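Local structure of probable transcriptional regulator (Pseudomonas aeruginosa, 2FBI) at residues W39-S53 and R91-V105. The protein probably binds DNA as a dimeric winged-helix transcriptional regulator of the MarR family. Numbering follows the deposited sequence. Where two conformers were deposited one is given.
Sequences WRVIRILRQQGEMES and RVYVNLTEKGQQCFV
Phe-104 fits as a knob into a hole formed by Trp-39, Ile-42, Arg-43 and Arg-46 of helix 39-48. CG of Arg-46 lies squarely over the Phe-104 ring, 3.6 Å from its centroid. With CG anti to the backbone N (chi1 177°) and a bend at chi2, the Arg-46 chain runs across this face, and its guanidinium covers the CD2 side at 27° to the ring plane. CD of Arg-43 meets the ring edge in plane. The Trp-39 six-membered ring is nearly parallel to Phe-104 but slid aside, so overlap is slight.

Leu-96 supplies the next apolar layer. Its CG touches CB of Leu-45, and its CD2 reaches CG1 of Ile-42. Farther along, CD1 of Leu-45 packs 3.8 Å from CG1 of Val-94. On the opposite face of the sheet from Val-94, CB of Glu-52 sits over the Tyr-93 ring in a CH-pi contact.

Among polar contacts, Arg-46 NH2 donates to Gln-101 OE1 at 2.9 Å. The bond is nearly straight (165°) and lies in the guanidinium plane, which helps fix the arginine over Phe-104. One water joins Leu-45 O to Leu-96 N; another joins Arg-46 O to Gln-101 NE2.

The backbones pair as an antiparallel ladder. Met-51 N hydrogen-bonds to Val-94 O at 2.9 Å, and Val-94 N donates to Met-51 O at 2.8 Å. Past the non-hydrogen-bonded Glu-52–Tyr-93 pair, Ser-53 N at the start of helix 53-59 donates a hydrogen bond to Val-92 O. Glu-52 N-caps this helix by accepting from the backbone N of Tyr-54 and Gln-55.

The arrangement belongs to a winged-helix domain. Strand 91-96 is central in the sheet, between 51-52 and the wing partner 80-85. Leu-56 of helix 53-59 covers Leu-45, Met-51 and Val-94, and Arg-43 NH1 hydrogen-bonds to Arg-7 O of the second subunit.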
# COMPACT_ATOMS: atom_id res chain seq x y z
N TRP A 39 -6.61 5.76 10.96
CA TRP A 39 -5.40 6.17 11.66
C TRP A 39 -4.51 7.04 10.70
O TRP A 39 -3.92 8.02 11.14
CB TRP A 39 -4.62 4.95 12.17
CG TRP A 39 -3.36 5.36 12.97
CD1 TRP A 39 -2.04 5.10 12.67
CD2 TRP A 39 -3.34 6.20 14.15
NE1 TRP A 39 -1.21 5.70 13.62
CE2 TRP A 39 -1.99 6.38 14.52
CE3 TRP A 39 -4.35 6.82 14.92
CZ2 TRP A 39 -1.61 7.12 15.67
CZ3 TRP A 39 -3.98 7.59 16.03
CH2 TRP A 39 -2.61 7.75 16.38
N ARG A 40 -4.41 6.65 9.40
CA ARG A 40 -3.71 7.49 8.39
C ARG A 40 -4.26 8.87 8.29
O ARG A 40 -3.52 9.84 8.18
CB ARG A 40 -3.69 6.87 6.96
CG ARG A 40 -2.92 5.57 6.96
CD ARG A 40 -2.36 5.09 5.61
NE ARG A 40 -3.38 4.85 4.60
CZ ARG A 40 -4.08 3.73 4.45
NH1 ARG A 40 -4.95 3.67 3.44
NH2 ARG A 40 -3.96 2.68 5.29
N VAL A 41 -5.57 8.96 8.21
CA VAL A 41 -6.26 10.20 8.19
C VAL A 41 -5.98 11.02 9.48
O VAL A 41 -5.57 12.20 9.44
CB VAL A 41 -7.77 9.93 7.98
CG1 VAL A 41 -8.55 11.17 8.19
CG2 VAL A 41 -8.02 9.47 6.52
N ILE A 42 -6.16 10.39 10.63
CA ILE A 42 -5.85 11.06 11.90
C ILE A 42 -4.39 11.55 11.93
O ILE A 42 -4.13 12.71 12.27
CB ILE A 42 -6.13 10.08 13.10
CG1 ILE A 42 -7.63 9.85 13.22
CG2 ILE A 42 -5.54 10.67 14.40
CD1 ILE A 42 -8.04 8.67 14.10
N ARG A 43 -3.46 10.68 11.54
CA ARG A 43 -2.05 11.04 11.49
C ARG A 43 -1.76 12.26 10.62
O ARG A 43 -0.96 13.12 10.99
CB ARG A 43 -1.20 9.89 10.94
CG ARG A 43 -0.96 8.73 11.91
CD ARG A 43 0.11 9.15 12.85
NE ARG A 43 1.36 8.46 12.62
CZ ARG A 43 2.56 8.98 12.88
NH1 ARG A 43 3.62 8.25 12.69
NH2 ARG A 43 2.71 10.24 13.30
N ILE A 44 -2.37 12.33 9.43
CA ILE A 44 -2.13 13.49 8.51
C ILE A 44 -2.77 14.75 9.04
O ILE A 44 -2.22 15.82 8.98
CB ILE A 44 -2.67 13.19 7.07
CG1 ILE A 44 -1.73 12.18 6.39
CG2 ILE A 44 -2.76 14.49 6.21
CD1 ILE A 44 -2.47 11.20 5.59
N LEU A 45 -3.98 14.63 9.52
CA LEU A 45 -4.65 15.79 10.06
C LEU A 45 -3.95 16.33 11.37
O LEU A 45 -3.90 17.53 11.63
CB LEU A 45 -6.10 15.41 10.31
CG LEU A 45 -7.05 15.24 9.10
CD1 LEU A 45 -8.45 14.83 9.59
CD2 LEU A 45 -7.13 16.57 8.23
N ARG A 46 -3.39 15.42 12.15
CA ARG A 46 -2.55 15.81 13.30
C ARG A 46 -1.33 16.61 12.87
O ARG A 46 -1.15 17.75 13.27
CB ARG A 46 -2.13 14.54 14.05
CG ARG A 46 -1.18 14.77 15.25
CD ARG A 46 -1.74 15.66 16.39
NE ARG A 46 -0.72 15.64 17.48
CZ ARG A 46 -0.97 15.89 18.77
NH1 ARG A 46 0.03 15.86 19.64
NH2 ARG A 46 -2.20 16.21 19.19
N GLN A 47 -0.52 16.02 12.01
CA GLN A 47 0.72 16.60 11.58
C GLN A 47 0.56 17.83 10.70
O GLN A 47 1.32 18.80 10.86
CB GLN A 47 1.58 15.50 10.91
CG GLN A 47 3.04 15.89 10.52
CD GLN A 47 3.89 16.50 11.65
OE1 GLN A 47 3.72 16.17 12.85
NE2 GLN A 47 4.79 17.41 11.27
N GLN A 48 -0.42 17.82 9.79
CA GLN A 48 -0.55 18.86 8.77
C GLN A 48 -1.62 19.88 9.09
O GLN A 48 -1.68 20.92 8.42
CB GLN A 48 -0.71 18.24 7.34
CG GLN A 48 0.57 17.53 6.93
CD GLN A 48 0.63 17.19 5.47
OE1 GLN A 48 0.41 18.05 4.62
NE2 GLN A 48 0.90 15.90 5.16
N GLY A 49 -2.47 19.59 10.09
CA GLY A 49 -3.61 20.50 10.42
C GLY A 49 -4.82 20.36 9.49
O GLY A 49 -4.89 19.37 8.76
N GLU A 50 -5.71 21.35 9.46
CA GLU A 50 -6.92 21.29 8.61
C GLU A 50 -6.54 21.09 7.11
O GLU A 50 -5.52 21.56 6.66
CB GLU A 50 -7.79 22.53 8.78
CG GLU A 50 -7.10 23.76 8.27
CD GLU A 50 -7.62 25.03 8.89
OE1 GLU A 50 -8.27 25.02 9.97
OE2 GLU A 50 -7.38 26.07 8.26
N MET A 51 -7.33 20.33 6.37
CA MET A 51 -6.89 19.93 5.02
C MET A 51 -8.13 19.81 4.14
O MET A 51 -9.16 19.31 4.56
CB MET A 51 -6.08 18.60 5.10
CG MET A 51 -5.61 18.02 3.77
SD MET A 51 -4.08 17.07 3.76
CE MET A 51 -2.98 18.07 4.77
N GLU A 52 -8.01 20.28 2.90
CA GLU A 52 -9.07 20.07 1.92
C GLU A 52 -9.20 18.56 1.63
O GLU A 52 -8.21 17.81 1.59
CB GLU A 52 -8.77 20.98 0.69
CG GLU A 52 -9.80 20.93 -0.43
CD GLU A 52 -9.69 19.66 -1.26
OE1 GLU A 52 -8.56 19.21 -1.49
OE2 GLU A 52 -10.73 19.14 -1.71
N SER A 53 -10.43 18.09 1.45
CA SER A 53 -10.73 16.67 1.51
C SER A 53 -10.17 15.82 0.39
O SER A 53 -9.84 14.66 0.66
CB SER A 53 -12.23 16.44 1.66
OG SER A 53 -12.87 16.89 0.48
N ARG A 91 -15.50 23.61 -1.80
CA ARG A 91 -14.40 22.96 -1.10
C ARG A 91 -14.85 22.55 0.30
O ARG A 91 -15.60 23.26 0.99
CB ARG A 91 -13.20 23.88 -0.99
CG ARG A 91 -12.13 23.58 -2.01
CD ARG A 91 -12.43 24.22 -3.34
NE ARG A 91 -11.73 23.54 -4.43
CZ ARG A 91 -12.31 23.12 -5.55
NH1 ARG A 91 -11.56 22.52 -6.46
NH2 ARG A 91 -13.62 23.30 -5.77
N VAL A 92 -14.38 21.38 0.71
CA VAL A 92 -14.67 20.91 2.03
C VAL A 92 -13.34 20.61 2.72
O VAL A 92 -12.55 19.77 2.26
CB VAL A 92 -15.55 19.67 1.99
CG1 VAL A 92 -15.73 19.11 3.41
CG2 VAL A 92 -16.88 20.00 1.29
N TYR A 93 -13.12 21.35 3.80
CA TYR A 93 -12.01 21.13 4.74
C TYR A 93 -12.31 20.23 5.92
O TYR A 93 -13.43 20.16 6.46
CB TYR A 93 -11.49 22.47 5.27
CG TYR A 93 -10.67 23.13 4.23
CD1 TYR A 93 -11.25 23.59 3.03
CD2 TYR A 93 -9.31 23.27 4.41
CE1 TYR A 93 -10.47 24.18 2.06
CE2 TYR A 93 -8.53 23.88 3.45
CZ TYR A 93 -9.12 24.32 2.29
OH TYR A 93 -8.32 24.88 1.33
N VAL A 94 -11.28 19.54 6.33
CA VAL A 94 -11.42 18.58 7.40
C VAL A 94 -10.37 18.91 8.50
O VAL A 94 -9.23 19.24 8.21
CB VAL A 94 -11.24 17.10 6.91
CG1 VAL A 94 -11.65 16.17 7.98
CG2 VAL A 94 -12.07 16.78 5.63
N ASN A 95 -10.78 18.77 9.75
CA ASN A 95 -9.81 18.82 10.86
C ASN A 95 -10.14 17.89 12.04
O ASN A 95 -11.27 17.42 12.21
CB ASN A 95 -9.55 20.28 11.30
CG ASN A 95 -10.76 20.92 11.94
OD1 ASN A 95 -11.57 21.56 11.28
ND2 ASN A 95 -10.87 20.76 13.27
N LEU A 96 -9.13 17.58 12.83
CA LEU A 96 -9.40 16.79 14.06
C LEU A 96 -10.20 17.63 15.04
O LEU A 96 -10.03 18.84 15.13
CB LEU A 96 -8.10 16.31 14.69
CG LEU A 96 -7.37 15.25 13.90
CD1 LEU A 96 -5.95 15.19 14.45
CD2 LEU A 96 -8.12 13.90 13.97
N THR A 97 -11.13 17.00 15.74
CA THR A 97 -11.81 17.67 16.86
C THR A 97 -10.90 17.55 18.13
O THR A 97 -9.89 16.81 18.11
CB THR A 97 -13.10 16.97 17.20
OG1 THR A 97 -12.79 15.62 17.45
CG2 THR A 97 -14.15 17.01 15.95
N GLU A 98 -11.29 18.21 19.24
CA GLU A 98 -10.52 18.06 20.52
C GLU A 98 -10.53 16.60 20.90
O GLU A 98 -9.52 16.06 21.35
CB GLU A 98 -11.08 18.93 21.66
CG GLU A 98 -11.02 20.43 21.32
CD GLU A 98 -11.81 21.31 22.35
OE1 GLU A 98 -11.97 20.88 23.51
OE2 GLU A 98 -12.24 22.45 22.02
N LYS A 99 -11.65 15.95 20.68
CA LYS A 99 -11.70 14.55 20.96
C LYS A 99 -10.75 13.71 20.07
O LYS A 99 -10.08 12.76 20.54
CB LYS A 99 -13.16 14.09 20.87
CG LYS A 99 -13.31 12.60 21.13
CD LYS A 99 -14.74 12.14 20.77
CE LYS A 99 -14.83 10.61 20.74
NZ LYS A 99 -16.30 10.21 20.78
N GLY A 100 -10.64 14.07 18.79
CA GLY A 100 -9.72 13.37 17.89
C GLY A 100 -8.27 13.62 18.25
O GLY A 100 -7.47 12.73 18.18
N GLN A 101 -7.96 14.85 18.66
CA GLN A 101 -6.58 15.18 19.09
C GLN A 101 -6.16 14.38 20.33
O GLN A 101 -5.04 13.91 20.43
CB GLN A 101 -6.47 16.67 19.37
CG GLN A 101 -6.64 17.58 18.12
CD GLN A 101 -5.39 17.60 17.25
OE1 GLN A 101 -4.47 16.83 17.47
NE2 GLN A 101 -5.35 18.48 16.27
N GLN A 102 -7.11 14.16 21.24
CA GLN A 102 -6.83 13.43 22.50
C GLN A 102 -6.75 11.94 22.21
O GLN A 102 -5.99 11.22 22.83
CB GLN A 102 -7.91 13.71 23.56
CG GLN A 102 -7.58 13.12 24.96
CD GLN A 102 -6.29 13.66 25.58
OE1 GLN A 102 -5.88 14.80 25.35
NE2 GLN A 102 -5.67 12.85 26.39
N CYS A 103 -7.55 11.49 21.26
CA CYS A 103 -7.42 10.16 20.65
C CYS A 103 -6.00 9.96 20.11
O CYS A 103 -5.30 9.01 20.48
CB CYS A 103 -8.45 10.04 19.51
SG CYS A 103 -8.52 8.46 18.80
N PHE A 104 -5.56 10.87 19.24
CA PHE A 104 -4.18 10.76 18.75
C PHE A 104 -3.18 10.65 19.95
O PHE A 104 -2.35 9.74 20.01
CB PHE A 104 -3.76 11.93 17.85
CG PHE A 104 -2.30 11.87 17.49
CD1 PHE A 104 -1.86 11.14 16.36
CD2 PHE A 104 -1.33 12.46 18.33
CE1 PHE A 104 -0.47 11.03 16.06
CE2 PHE A 104 0.06 12.38 18.04
CZ PHE A 104 0.50 11.65 16.90
N VAL A 105 -3.30 11.57 20.91
CA VAL A 105 -2.37 11.57 22.09
C VAL A 105 -2.34 10.22 22.83
O VAL A 105 -1.29 9.65 23.04
CB VAL A 105 -2.68 12.75 23.06
CG1 VAL A 105 -1.86 12.60 24.38
CG2 VAL A 105 -2.39 14.09 22.41
O HOH W 1 -6.44 18.74 12.26
O HOH W 2 -3.32 19.24 14.28
O HOH W 3 -13.09 19.34 -1.00